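Oxidoreductase protein (PDB 5UI9) binds NAD+ and 2,3-dihydroxy-2-methylpropanoic acid in one cleft and is probably an NAD-dependent dehydrogenase of the GFO/IDH/MocA family. Local coordinates at residues 5-10 with 67-72; 92-97 with 119-124; 211-216 with 231-236. All coordinates share one frame; numbering follows the deposited sequence.

Interaction 1. Residues 5-10 with 67-72; sequences ELKGAL and GFDFVD
The carbonyl oxygen of Lys7 is gripped by two successive amides, of Asp69 and Phe70, where the other segment enters its strand. Asp69 N gives the short bond, 2.7 Å to Lys7 O, and lies in the carbonyl plane. Phe70 N adds a weak bond to the same oxygen. This is where strands 6-11 and 70-73 come together, parallel neighbours in the middle of the Rossmann-fold sheet.

The Asp69 side chain bonds to the same residue, Lys7. Its OD2 accepts from Lys7 N at 3.0 Å, on the anti side of the carboxylate and 20° out of its plane. CG stands beside the backbone N (chi1 -55°), which carries the carboxylate over to that amide. Lys7 therefore has both N and O held by Asp69. The side chains of Leu6 and Asp69 cross at about a right angle, with Leu6 CD2 near Asp69 OD2. Farther along, Ala9 N bonds to Phe70 O and Ala9 O receives Asp72 N, the straighter of the two at 170°.

Two phenylalanine rings close on opposite faces of the pair. Phe70 lies flat beneath Gly8, whose CA sits over the ring centre, 3.6 Å from the centroid in a CH-pi contact. Gly8, having no side chain, lets its CA rest directly on the ring face. Leu6 CB meets the ring at its edge. On the other face, Ala9 CB stands over the Phe68 ring. Trp302 packs edge-to-face with Phe70, while Leu62 of helix 59-65 touches both Ala9 and Phe68.

At the C-terminal end, Leu10 and Asp72 run side by side. Asp72 OD2 is bonded by Gln20 and Trp24 of helix 17-26, and Leu10 CD1 rests 3.5 Å from Asp72 OD2.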
loop_
_atom_site.group_PDB
_atom_site.type_symbol
_atom_site.label_atom_id
_atom_site.label_comp_id
_atom_site.label_asym_id
_atom_site.label_seq_id
_atom_site.Cartn_x
_atom_site.Cartn_y
_atom_site.Cartn_z
ATOM N N GLU A 5 -35.750 -30.318 -6.704
ATOM C CA GLU A 5 -34.564 -29.820 -7.400
ATOM C C GLU A 5 -34.917 -28.503 -8.095
ATOM O O GLU A 5 -35.808 -28.480 -8.947
ATOM C CB GLU A 5 -34.116 -30.870 -8.436
ATOM C CG GLU A 5 -33.100 -30.416 -9.497
ATOM C CD GLU A 5 -31.660 -30.819 -9.222
ATOM O OE1 GLU A 5 -30.868 -30.818 -10.190
ATOM O OE2 GLU A 5 -31.314 -31.132 -8.063
ATOM N N LEU A 6 -34.220 -27.420 -7.739
ATOM C CA LEU A 6 -34.407 -26.128 -8.419
ATOM C C LEU A 6 -33.865 -26.193 -9.844
ATOM O O LEU A 6 -32.855 -26.846 -10.094
ATOM C CB LEU A 6 -33.744 -24.979 -7.656
ATOM C CG LEU A 6 -34.356 -24.571 -6.312
ATOM C CD1 LEU A 6 -33.484 -23.514 -5.653
ATOM C CD2 LEU A 6 -35.774 -24.055 -6.470
ATOM N N LYS A 7 -34.559 -25.532 -10.770
ATOM C CA LYS A 7 -34.218 -25.555 -12.196
ATOM C C LYS A 7 -33.818 -24.156 -12.631
ATOM O O LYS A 7 -34.607 -23.223 -12.507
ATOM C CB LYS A 7 -35.415 -26.033 -13.021
ATOM C CG LYS A 7 -35.737 -27.513 -12.832
ATOM C CD LYS A 7 -37.231 -27.785 -12.639
ATOM C CE LYS A 7 -38.044 -27.583 -13.913
ATOM N NZ LYS A 7 -37.695 -28.553 -14.990
ATOM N N GLY A 8 -32.596 -24.013 -13.137
ATOM C CA GLY A 8 -32.088 -22.715 -13.573
ATOM C C GLY A 8 -32.073 -22.560 -15.077
ATOM O O GLY A 8 -32.041 -23.541 -15.816
ATOM N N ALA A 9 -32.121 -21.315 -15.527
ATOM C CA ALA A 9 -31.824 -20.974 -16.914
ATOM C C ALA A 9 -30.615 -20.060 -16.890
ATOM O O ALA A 9 -30.609 -19.092 -16.140
ATOM C CB ALA A 9 -32.999 -20.275 -17.558
ATOM N N LEU A 10 -29.598 -20.369 -17.692
ATOM C CA LEU A 10 -28.405 -19.527 -17.779
ATOM C C LEU A 10 -28.449 -18.736 -19.086
ATOM O O LEU A 10 -28.698 -19.302 -20.150
ATOM C CB LEU A 10 -27.131 -20.360 -17.662
ATOM C CG LEU A 10 -25.815 -19.559 -17.722
ATOM C CD1 LEU A 10 -24.787 -20.069 -16.725
ATOM C CD2 LEU A 10 -25.224 -19.551 -19.131
ATOM N N GLY A 67 -40.657 -22.269 -17.188
ATOM C CA GLY A 67 -40.255 -23.602 -16.754
ATOM C C GLY A 67 -38.960 -23.636 -15.953
ATOM O O GLY A 67 -38.292 -24.669 -15.920
ATOM N N PHE A 68 -38.611 -22.524 -15.298
ATOM C CA PHE A 68 -37.418 -22.460 -14.441
ATOM C C PHE A 68 -37.647 -21.604 -13.191
ATOM O O PHE A 68 -38.401 -20.631 -13.219
ATOM C CB PHE A 68 -36.188 -21.962 -15.222
ATOM C CG PHE A 68 -36.456 -20.775 -16.097
ATOM C CD1 PHE A 68 -36.891 -20.953 -17.411
ATOM C CD2 PHE A 68 -36.273 -19.483 -15.617
ATOM C CE1 PHE A 68 -37.144 -19.859 -18.223
ATOM C CE2 PHE A 68 -36.526 -18.383 -16.425
ATOM C CZ PHE A 68 -36.956 -18.571 -17.732
ATOM N N ASP A 69 -36.981 -21.988 -12.103
ATOM C CA ASP A 69 -37.119 -21.334 -10.793
ATOM C C ASP A 69 -36.167 -20.145 -10.589
ATOM O O ASP A 69 -36.413 -19.287 -9.742
ATOM C CB ASP A 69 -36.880 -22.356 -9.677
ATOM C CG ASP A 69 -37.789 -23.562 -9.794
ATOM O OD1 ASP A 69 -39.017 -23.365 -9.857
ATOM O OD2 ASP A 69 -37.273 -24.697 -9.839
ATOM N N PHE A 70 -35.067 -20.108 -11.333
ATOM C CA PHE A 70 -34.168 -18.958 -11.271
ATOM C C PHE A 70 -33.417 -18.749 -12.566
ATOM O O PHE A 70 -33.373 -19.632 -13.435
ATOM C CB PHE A 70 -33.191 -19.093 -10.104
ATOM C CG PHE A 70 -32.188 -20.197 -10.273
ATOM C CD1 PHE A 70 -32.469 -21.483 -9.831
ATOM C CD2 PHE A 70 -30.942 -19.945 -10.858
ATOM C CE1 PHE A 70 -31.541 -22.503 -9.976
ATOM C CE2 PHE A 70 -30.008 -20.961 -11.004
ATOM C CZ PHE A 70 -30.304 -22.241 -10.560
ATOM N N VAL A 71 -32.827 -17.567 -12.682
ATOM C CA VAL A 71 -32.057 -17.203 -13.854
ATOM C C VAL A 71 -30.635 -16.818 -13.433
ATOM O O VAL A 71 -30.444 -16.136 -12.425
ATOM C CB VAL A 71 -32.777 -16.100 -14.681
ATOM C CG1 VAL A 71 -32.873 -14.771 -13.934
ATOM C CG2 VAL A 71 -32.093 -15.912 -16.023
ATOM N N ASP A 72 -29.651 -17.305 -14.193
ATOM C CA ASP A 72 -28.240 -16.994 -14.000
ATOM C C ASP A 72 -27.755 -16.176 -15.201
ATOM O O ASP A 72 -27.583 -16.699 -16.302
ATOM C CB ASP A 72 -27.431 -18.289 -13.846
ATOM C CG ASP A 72 -26.033 -18.065 -13.248
ATOM O OD1 ASP A 72 -25.766 -16.996 -12.648
ATOM O OD2 ASP A 72 -25.199 -18.984 -13.371
#

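Interaction 2. Residues 92-97 with 119-124; sequences VPAICQ and IPLMVH. With NAD (nicotinamide-adenine-dinucleotide), chain C.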
loop_
_atom_site.group_PDB
_atom_site.type_symbol
_atom_site.label_atom_id
_atom_site.label_comp_id
_atom_site.label_asym_id
_atom_site.label_seq_id
_atom_site.Cartn_x
_atom_site.Cartn_y
_atom_site.Cartn_z
ATOM N N VAL A 92 -39.017 -14.179 -11.551
ATOM C CA VAL A 92 -38.000 -15.217 -11.522
ATOM C C VAL A 92 -36.808 -14.677 -10.729
ATOM O O VAL A 92 -36.248 -13.644 -11.101
ATOM C CB VAL A 92 -37.564 -15.601 -12.953
ATOM C CG1 VAL A 92 -36.379 -16.560 -12.933
ATOM C CG2 VAL A 92 -38.738 -16.215 -13.708
ATOM N N PRO A 93 -36.430 -15.354 -9.618
ATOM C CA PRO A 93 -35.208 -15.003 -8.894
ATOM C C PRO A 93 -33.982 -14.971 -9.806
ATOM O O PRO A 93 -33.832 -15.844 -10.668
ATOM C CB PRO A 93 -35.084 -16.122 -7.858
ATOM C CG PRO A 93 -36.501 -16.553 -7.605
ATOM C CD PRO A 93 -37.274 -16.294 -8.855
ATOM N N ALA A 94 -33.116 -13.979 -9.604
ATOM C CA ALA A 94 -32.050 -13.678 -10.557
ATOM C C ALA A 94 -30.671 -13.593 -9.917
ATOM O O ALA A 94 -30.498 -12.974 -8.865
ATOM C CB ALA A 94 -32.353 -12.372 -11.280
ATOM N N ILE A 95 -29.700 -14.215 -10.583
ATOM C CA ILE A 95 -28.281 -13.995 -10.322
ATOM C C ILE A 95 -27.737 -13.157 -11.480
ATOM O O ILE A 95 -28.087 -13.398 -12.637
ATOM C CB ILE A 95 -27.499 -15.324 -10.236
ATOM C CG1 ILE A 95 -28.097 -16.241 -9.161
ATOM C CG2 ILE A 95 -26.024 -15.058 -9.949
ATOM C CD1 ILE A 95 -27.638 -17.680 -9.249
ATOM N N CYS A 96 -26.874 -12.190 -11.162
ATOM C CA CYS A 96 -26.292 -11.301 -12.164
ATOM C C CYS A 96 -24.784 -11.167 -11.967
ATOM O O CYS A 96 -24.319 -10.875 -10.869
ATOM C CB CYS A 96 -26.931 -9.929 -12.079
ATOM S SG CYS A 96 -26.466 -8.878 -13.465
ATOM N N GLN A 97 -24.028 -11.392 -13.032
ATOM C CA GLN A 97 -22.567 -11.257 -12.990
ATOM C C GLN A 97 -22.104 -9.825 -12.738
ATOM O O GLN A 97 -22.849 -8.869 -12.951
ATOM C CB GLN A 97 -21.926 -11.794 -14.283
ATOM C CG GLN A 97 -21.351 -13.200 -14.158
ATOM C CD GLN A 97 -20.097 -13.251 -13.305
ATOM O OE1 GLN A 97 -19.573 -12.209 -12.887
ATOM N NE2 GLN A 97 -19.612 -14.463 -13.034
ATOM N N ILE A 119 -38.580 -10.615 -5.392
ATOM C CA ILE A 119 -37.703 -11.696 -5.845
ATOM C C ILE A 119 -36.265 -11.442 -5.376
ATOM O O ILE A 119 -35.822 -10.288 -5.332
ATOM C CB ILE A 119 -37.725 -11.908 -7.379
ATOM C CG1 ILE A 119 -37.356 -10.628 -8.153
ATOM C CG2 ILE A 119 -39.090 -12.423 -7.819
ATOM C CD1 ILE A 119 -36.535 -10.891 -9.398
ATOM N N PRO A 120 -35.545 -12.511 -4.995
ATOM C CA PRO A 120 -34.129 -12.350 -4.674
ATOM C C PRO A 120 -33.285 -11.902 -5.876
ATOM O O PRO A 120 -33.562 -12.284 -7.024
ATOM C CB PRO A 120 -33.707 -13.752 -4.218
ATOM C CG PRO A 120 -34.959 -14.407 -3.766
ATOM C CD PRO A 120 -36.041 -13.855 -4.637
ATOM N N LEU A 121 -32.279 -11.075 -5.598
ATOM C CA LEU A 121 -31.285 -10.676 -6.589
ATOM C C LEU A 121 -29.916 -10.785 -5.938
ATOM O O LEU A 121 -29.663 -10.118 -4.935
ATOM C CB LEU A 121 -31.525 -9.237 -7.053
ATOM C CG LEU A 121 -30.500 -8.628 -8.023
ATOM C CD1 LEU A 121 -30.448 -9.413 -9.329
ATOM C CD2 LEU A 121 -30.813 -7.160 -8.280
ATOM N N MET A 122 -29.049 -11.620 -6.509
ATOM C CA MET A 122 -27.674 -11.768 -6.040
ATOM C C MET A 122 -26.720 -11.381 -7.155
ATOM O O MET A 122 -26.907 -11.786 -8.300
ATOM C CB MET A 122 -27.385 -13.214 -5.618
ATOM C CG MET A 122 -26.008 -13.391 -4.983
ATOM S SD MET A 122 -25.569 -15.087 -4.574
ATOM C CE MET A 122 -25.123 -15.740 -6.176
ATOM N N VAL A 123 -25.684 -10.626 -6.807
ATOM C CA VAL A 123 -24.586 -10.384 -7.733
ATOM C C VAL A 123 -23.603 -11.537 -7.600
ATOM O O VAL A 123 -23.226 -11.922 -6.486
ATOM C CB VAL A 123 -23.901 -9.026 -7.476
ATOM C CG1 VAL A 123 -22.750 -8.796 -8.462
ATOM C CG2 VAL A 123 -24.940 -7.917 -7.580
ATOM N N HIS A 124 -23.204 -12.115 -8.730
ATOM C CA HIS A 124 -22.180 -13.147 -8.710
ATOM C C HIS A 124 -20.843 -12.427 -8.481
ATOM O O HIS A 124 -20.138 -12.071 -9.421
ATOM C CB HIS A 124 -22.187 -13.987 -9.994
ATOM C CG HIS A 124 -21.316 -15.206 -9.930
ATOM N ND1 HIS A 124 -21.804 -16.477 -10.138
ATOM C CD2 HIS A 124 -19.986 -15.345 -9.692
ATOM C CE1 HIS A 124 -20.817 -17.346 -10.034
ATOM N NE2 HIS A 124 -19.702 -16.686 -9.754
HETATM P PA NAD C . -18.152 -13.344 -23.138
HETATM O O1A NAD C . -18.269 -12.238 -24.165
HETATM O O2A NAD C . -17.155 -14.453 -23.333
HETATM O O5B NAD C . -19.596 -14.006 -22.948
HETATM C C5B NAD C . -20.805 -13.260 -23.010
HETATM C C4B NAD C . -21.815 -14.106 -23.769
HETATM O O4B NAD C . -23.109 -13.541 -23.598
HETATM C C3B NAD C . -21.540 -14.145 -25.265
HETATM O O3B NAD C . -21.539 -15.509 -25.713
HETATM C C2B NAD C . -22.662 -13.334 -25.898
HETATM O O2B NAD C . -23.061 -13.872 -27.159
HETATM C C1B NAD C . -23.766 -13.444 -24.861
HETATM N N9A NAD C . -24.732 -12.325 -24.762
HETATM C C8A NAD C . -24.467 -11.008 -24.649
HETATM N N7A NAD C . -25.624 -10.305 -24.541
HETATM C C5A NAD C . -26.648 -11.179 -24.567
HETATM C C6A NAD C . -28.133 -11.124 -24.497
HETATM N N6A NAD C . -28.789 -9.950 -24.373
HETATM N N1A NAD C . -28.814 -12.292 -24.557
HETATM C C2A NAD C . -28.197 -13.485 -24.685
HETATM N N3A NAD C . -26.857 -13.605 -24.754
HETATM C C4A NAD C . -26.048 -12.513 -24.701
HETATM O O3 NAD C . -17.921 -12.664 -21.701
HETATM P PN NAD C . -17.213 -13.411 -20.456
HETATM O O1N NAD C . -15.714 -13.278 -20.558
HETATM O O2N NAD C . -17.818 -14.782 -20.286
HETATM O O5D NAD C . -17.692 -12.437 -19.284
HETATM C C5D NAD C . -19.078 -12.300 -18.997
HETATM C C4D NAD C . -19.217 -11.607 -17.655
HETATM O O4D NAD C . -18.585 -12.416 -16.658
HETATM C C3D NAD C . -18.542 -10.243 -17.640
HETATM O O3D NAD C . -19.423 -9.269 -17.072
HETATM C C2D NAD C . -17.299 -10.439 -16.788
HETATM O O2D NAD C . -16.969 -9.292 -16.004
HETATM C C1D NAD C . -17.684 -11.616 -15.894
HETATM N N1N NAD C . -16.565 -12.436 -15.393
HETATM C C2N NAD C . -16.586 -12.756 -14.086
HETATM C C3N NAD C . -15.594 -13.525 -13.497
HETATM C C7N NAD C . -15.699 -13.831 -12.028
HETATM O O7N NAD C . -16.811 -13.989 -11.530
HETATM N N7N NAD C . -14.596 -13.930 -11.282
HETATM C C4N NAD C . -14.542 -13.976 -14.296
HETATM C C5N NAD C . -14.529 -13.646 -15.652
HETATM C C6N NAD C . -15.562 -12.876 -16.186
#
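Gln97 lies alongside His124 where two parallel strands approach the cofactor, and its side chain leads from the sheet to NAD. CB and CG pass the nicotinamide ribose, with Gln97 CG 3.8 Å from NAD O4D. The chain then bends (chi2 -71°), which turns the amide across the nicotinamide end of NAD. Gln97 CD and OE1 both come close to the nicotinamide ring; OE1 is 3.3 Å from NAD C2N. At the tip, NE2 donates to the carboxamide oxygen, NAD O7N, at 3.2 Å. A second bond from NE2 goes to Gln20 OE1, so two acceptors fix the rotation of the amide.

The same NE2 lies over one face of the His124 imidazole, offset toward its rim. It is 3.5 Å from His124 CD2, and the amide and ring planes are 24° apart. Ile95 CG2 meets the ring at its edge. His124 NE2 is hydrogen-bonded to Asn126, which itself binds NAD.

Behind this end the strands are joined by four backbone bonds. Ala94 N donates to Pro120 O, Met122 N to Ala94 O and Cys96 N to Met122 O. His124 N reaches Cys96 O at 2.7 Å from above the carbonyl plane, 41° out of it.

Ile95 and Met122 point the same way, with Ile95 CG2 against the methyl Met122 CE. Trp302 of helix 289-308 packs on both. On the face of Ala94 and Cys96, Leu121 CD1 touches Ala94 CB, and helix 80-89 covers that side. Pro93 and Pro120 lie side by side where the strands begin. The two strands and helix 104-116 form a beta-alpha-beta unit of the Rossmann fold, which here turns its C-terminal side to the nicotinamide.

Interaction 3. Residues 211-216 with 231-236; sequences EDVATI and SYATKL. With 8A1 ((2S)-2,3-dihydroxy-2-methylpropanoic acid), chain D.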
loop_
_atom_site.group_PDB
_atom_site.type_symbol
_atom_site.label_atom_id
_atom_site.label_comp_id
_atom_site.label_asym_id
_atom_site.label_seq_id
_atom_site.Cartn_x
_atom_site.Cartn_y
_atom_site.Cartn_z
ATOM N N GLU A 211 -7.477 2.015 -18.246
ATOM C CA GLU A 211 -6.509 2.039 -17.145
ATOM C C GLU A 211 -6.229 0.621 -16.646
ATOM O O GLU A 211 -7.159 -0.155 -16.418
ATOM C CB GLU A 211 -6.974 2.981 -16.008
ATOM C CG GLU A 211 -7.867 2.406 -14.903
ATOM C CD GLU A 211 -9.237 1.919 -15.362
ATOM O OE1 GLU A 211 -9.677 2.259 -16.486
ATOM O OE2 GLU A 211 -9.885 1.183 -14.586
ATOM N N ASP A 212 -4.949 0.279 -16.499
ATOM C CA ASP A 212 -4.561 -1.053 -16.014
ATOM C C ASP A 212 -3.839 -1.036 -14.673
ATOM O O ASP A 212 -3.345 -2.067 -14.230
ATOM C CB ASP A 212 -3.746 -1.819 -17.069
ATOM C CG ASP A 212 -2.493 -1.093 -17.502
ATOM O OD1 ASP A 212 -2.272 0.052 -17.073
ATOM O OD2 ASP A 212 -1.720 -1.669 -18.293
ATOM N N VAL A 213 -3.800 0.132 -14.034
ATOM C CA VAL A 213 -3.209 0.295 -12.722
ATOM C C VAL A 213 -4.103 1.258 -11.957
ATOM O O VAL A 213 -4.491 2.294 -12.495
ATOM C CB VAL A 213 -1.773 0.868 -12.794
ATOM C CG1 VAL A 213 -1.168 0.958 -11.393
ATOM C CG2 VAL A 213 -0.892 0.013 -13.700
ATOM N N ALA A 214 -4.447 0.897 -10.725
ATOM C CA ALA A 214 -5.283 1.730 -9.871
ATOM C C ALA A 214 -4.854 1.571 -8.423
ATOM O O ALA A 214 -4.627 0.452 -7.951
ATOM C CB ALA A 214 -6.755 1.372 -10.035
ATOM N N THR A 215 -4.748 2.703 -7.733
ATOM C CA THR A 215 -4.357 2.741 -6.336
ATOM C C THR A 215 -5.394 3.574 -5.596
ATOM O O THR A 215 -5.648 4.720 -5.965
ATOM C CB THR A 215 -2.950 3.345 -6.191
ATOM O OG1 THR A 215 -2.041 2.614 -7.021
ATOM C CG2 THR A 215 -2.468 3.273 -4.766
ATOM N N ILE A 216 -5.987 2.983 -4.562
ATOM C CA ILE A 216 -7.144 3.551 -3.876
ATOM C C ILE A 216 -6.890 3.565 -2.367
ATOM O O ILE A 216 -6.457 2.564 -1.802
ATOM C CB ILE A 216 -8.428 2.738 -4.178
ATOM C CG1 ILE A 216 -8.605 2.546 -5.689
ATOM C CG2 ILE A 216 -9.658 3.419 -3.574
ATOM C CD1 ILE A 216 -9.807 1.717 -6.089
ATOM N N SER A 231 -3.233 -3.934 -10.354
ATOM C CA SER A 231 -2.427 -3.756 -11.552
ATOM C C SER A 231 -2.484 -5.002 -12.419
ATOM O O SER A 231 -2.382 -6.117 -11.895
ATOM C CB SER A 231 -0.966 -3.481 -11.169
ATOM O OG SER A 231 -0.110 -3.469 -12.310
ATOM N N TYR A 232 -2.662 -4.809 -13.726
ATOM C CA TYR A 232 -2.442 -5.859 -14.735
ATOM C C TYR A 232 -1.173 -5.598 -15.583
ATOM O O TYR A 232 -1.003 -6.189 -16.659
ATOM C CB TYR A 232 -3.683 -6.032 -15.622
ATOM C CG TYR A 232 -4.643 -7.107 -15.142
ATOM C CD1 TYR A 232 -4.214 -8.432 -14.976
ATOM C CD2 TYR A 232 -5.979 -6.816 -14.869
ATOM C CE1 TYR A 232 -5.087 -9.425 -14.554
ATOM C CE2 TYR A 232 -6.853 -7.806 -14.439
ATOM C CZ TYR A 232 -6.402 -9.103 -14.286
ATOM O OH TYR A 232 -7.259 -10.086 -13.864
ATOM N N ALA A 233 -0.273 -4.748 -15.082
ATOM C CA ALA A 233 1.009 -4.460 -15.747
ATOM C C ALA A 233 2.221 -4.752 -14.840
ATOM O O ALA A 233 3.288 -4.165 -15.013
ATOM C CB ALA A 233 1.030 -3.014 -16.220
ATOM N N THR A 234 2.052 -5.680 -13.898
ATOM C CA THR A 234 3.079 -6.016 -12.924
ATOM C C THR A 234 3.780 -7.306 -13.369
ATOM O O THR A 234 3.132 -8.339 -13.530
ATOM C CB THR A 234 2.453 -6.159 -11.523
ATOM O OG1 THR A 234 1.890 -4.901 -11.125
ATOM C CG2 THR A 234 3.490 -6.583 -10.485
ATOM N N LYS A 235 5.098 -7.240 -13.563
ATOM C CA LYS A 235 5.883 -8.365 -14.104
ATOM C C LYS A 235 6.753 -8.973 -13.018
ATOM O O LYS A 235 7.843 -8.461 -12.711
ATOM C CB LYS A 235 6.737 -7.894 -15.280
ATOM C CG LYS A 235 5.889 -7.493 -16.475
ATOM C CD LYS A 235 6.639 -6.627 -17.473
ATOM C CE LYS A 235 5.697 -6.185 -18.585
ATOM N NZ LYS A 235 6.425 -5.479 -19.667
ATOM N N LEU A 236 6.261 -10.062 -12.438
ATOM C CA LEU A 236 6.928 -10.741 -11.327
ATOM C C LEU A 236 7.519 -12.061 -11.790
ATOM O O LEU A 236 7.041 -12.653 -12.751
ATOM C CB LEU A 236 5.930 -10.991 -10.198
ATOM C CG LEU A 236 5.432 -9.743 -9.462
ATOM C CD1 LEU A 236 4.090 -10.013 -8.806
ATOM C CD2 LEU A 236 6.451 -9.278 -8.437
HETATM O OXT 8A1 D . -12.234 -12.756 -12.341
HETATM C C 8A1 D . -12.574 -11.727 -12.973
HETATM O O 8A1 D . -13.641 -11.118 -12.736
HETATM C CA 8A1 D . -11.666 -11.190 -14.049
HETATM C CB 8A1 D . -10.798 -10.119 -13.388
HETATM O O1 8A1 D . -9.759 -9.666 -14.261
HETATM O O2 8A1 D . -12.450 -10.615 -15.107
HETATM C C3 8A1 D . -10.830 -12.322 -14.648
HETATM O O HOH W 1 -2.102 -4.526 -18.857
#
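Asp212 and Ser231 carry most of this contact, with Val213 beside them. Asp212 O accepts from Tyr232 N at 2.9 Å, nearly straight at the hydrogen (166°). The CA of Ser231 approaches the same oxygen as a CA-H...O contact. Val213 and Ser231 form an antiparallel, non-hydrogen-bonded pair, so strand 213-220 meets the end of strand 225-231 here. Asp212 and Val213 both face Lys202 on the other neighbouring strand, forming a classic beta bulge.

The Asp212 carboxylate turns toward the loop. Its CG lies between the backbone N and the carbonyl carbon (chi1 58°), which brings OD2 to 3.7 Å from Ala233 CB. A water donates to Asp212 OD2 at 2.9 Å and to Tyr232 O at 3.0 Å. Val204 N and Asn205 N bond to the two carboxylate oxygens, so this buried group is well supplied with donors.

Ser231 OG shapes the turn. It accepts from Ala233 N at 3.1 Å, an ST turn, and donates to Thr234 OG1 at 2.7 Å. Val213 CG2 packs against Ser231 OG. Thr234 OG1 is also bonded to Asp249 of the second subunit, which ties the turn to the dimer contact.

The end of the Tyr232 side chain leads away from 211-216, to the ligand. Its OH donates to the ligand hydroxyl 8A1 O1 at 2.6 Å, and O1 lies near the ring plane, at its edge. The backbone of this ligand-pocket tyrosine is held at both N and O by Asp212, directly and through water. Asp212 thus probably helps, from the second shell, to position the phenol; its neutral amide and water donors probably stabilise the buried negative charge.

From the N terminus, strand 6-11 opens the fold. Interaction 1 closes a loop of 56 residues when strand 70-73 arrives beside it. The chain then adds strand 94-97, and interaction 2 closes a shorter loop through helix 104-116. Interaction 3 closes last, a 14-residue excursion in the C-terminal domain. The three are in series; none nests or crosses. Interactions 1 and 2 touch, because strands 70-73 and 94-97 are neighbours in one parallel sheet: Val71 N and O probably bond to Pro93 O and Ile95 N. Interaction 3 lies across the chain's centre, about 30 Å from interaction 2 between centres, with the nicotinamide end of NAD and the hydroxy acid between the two.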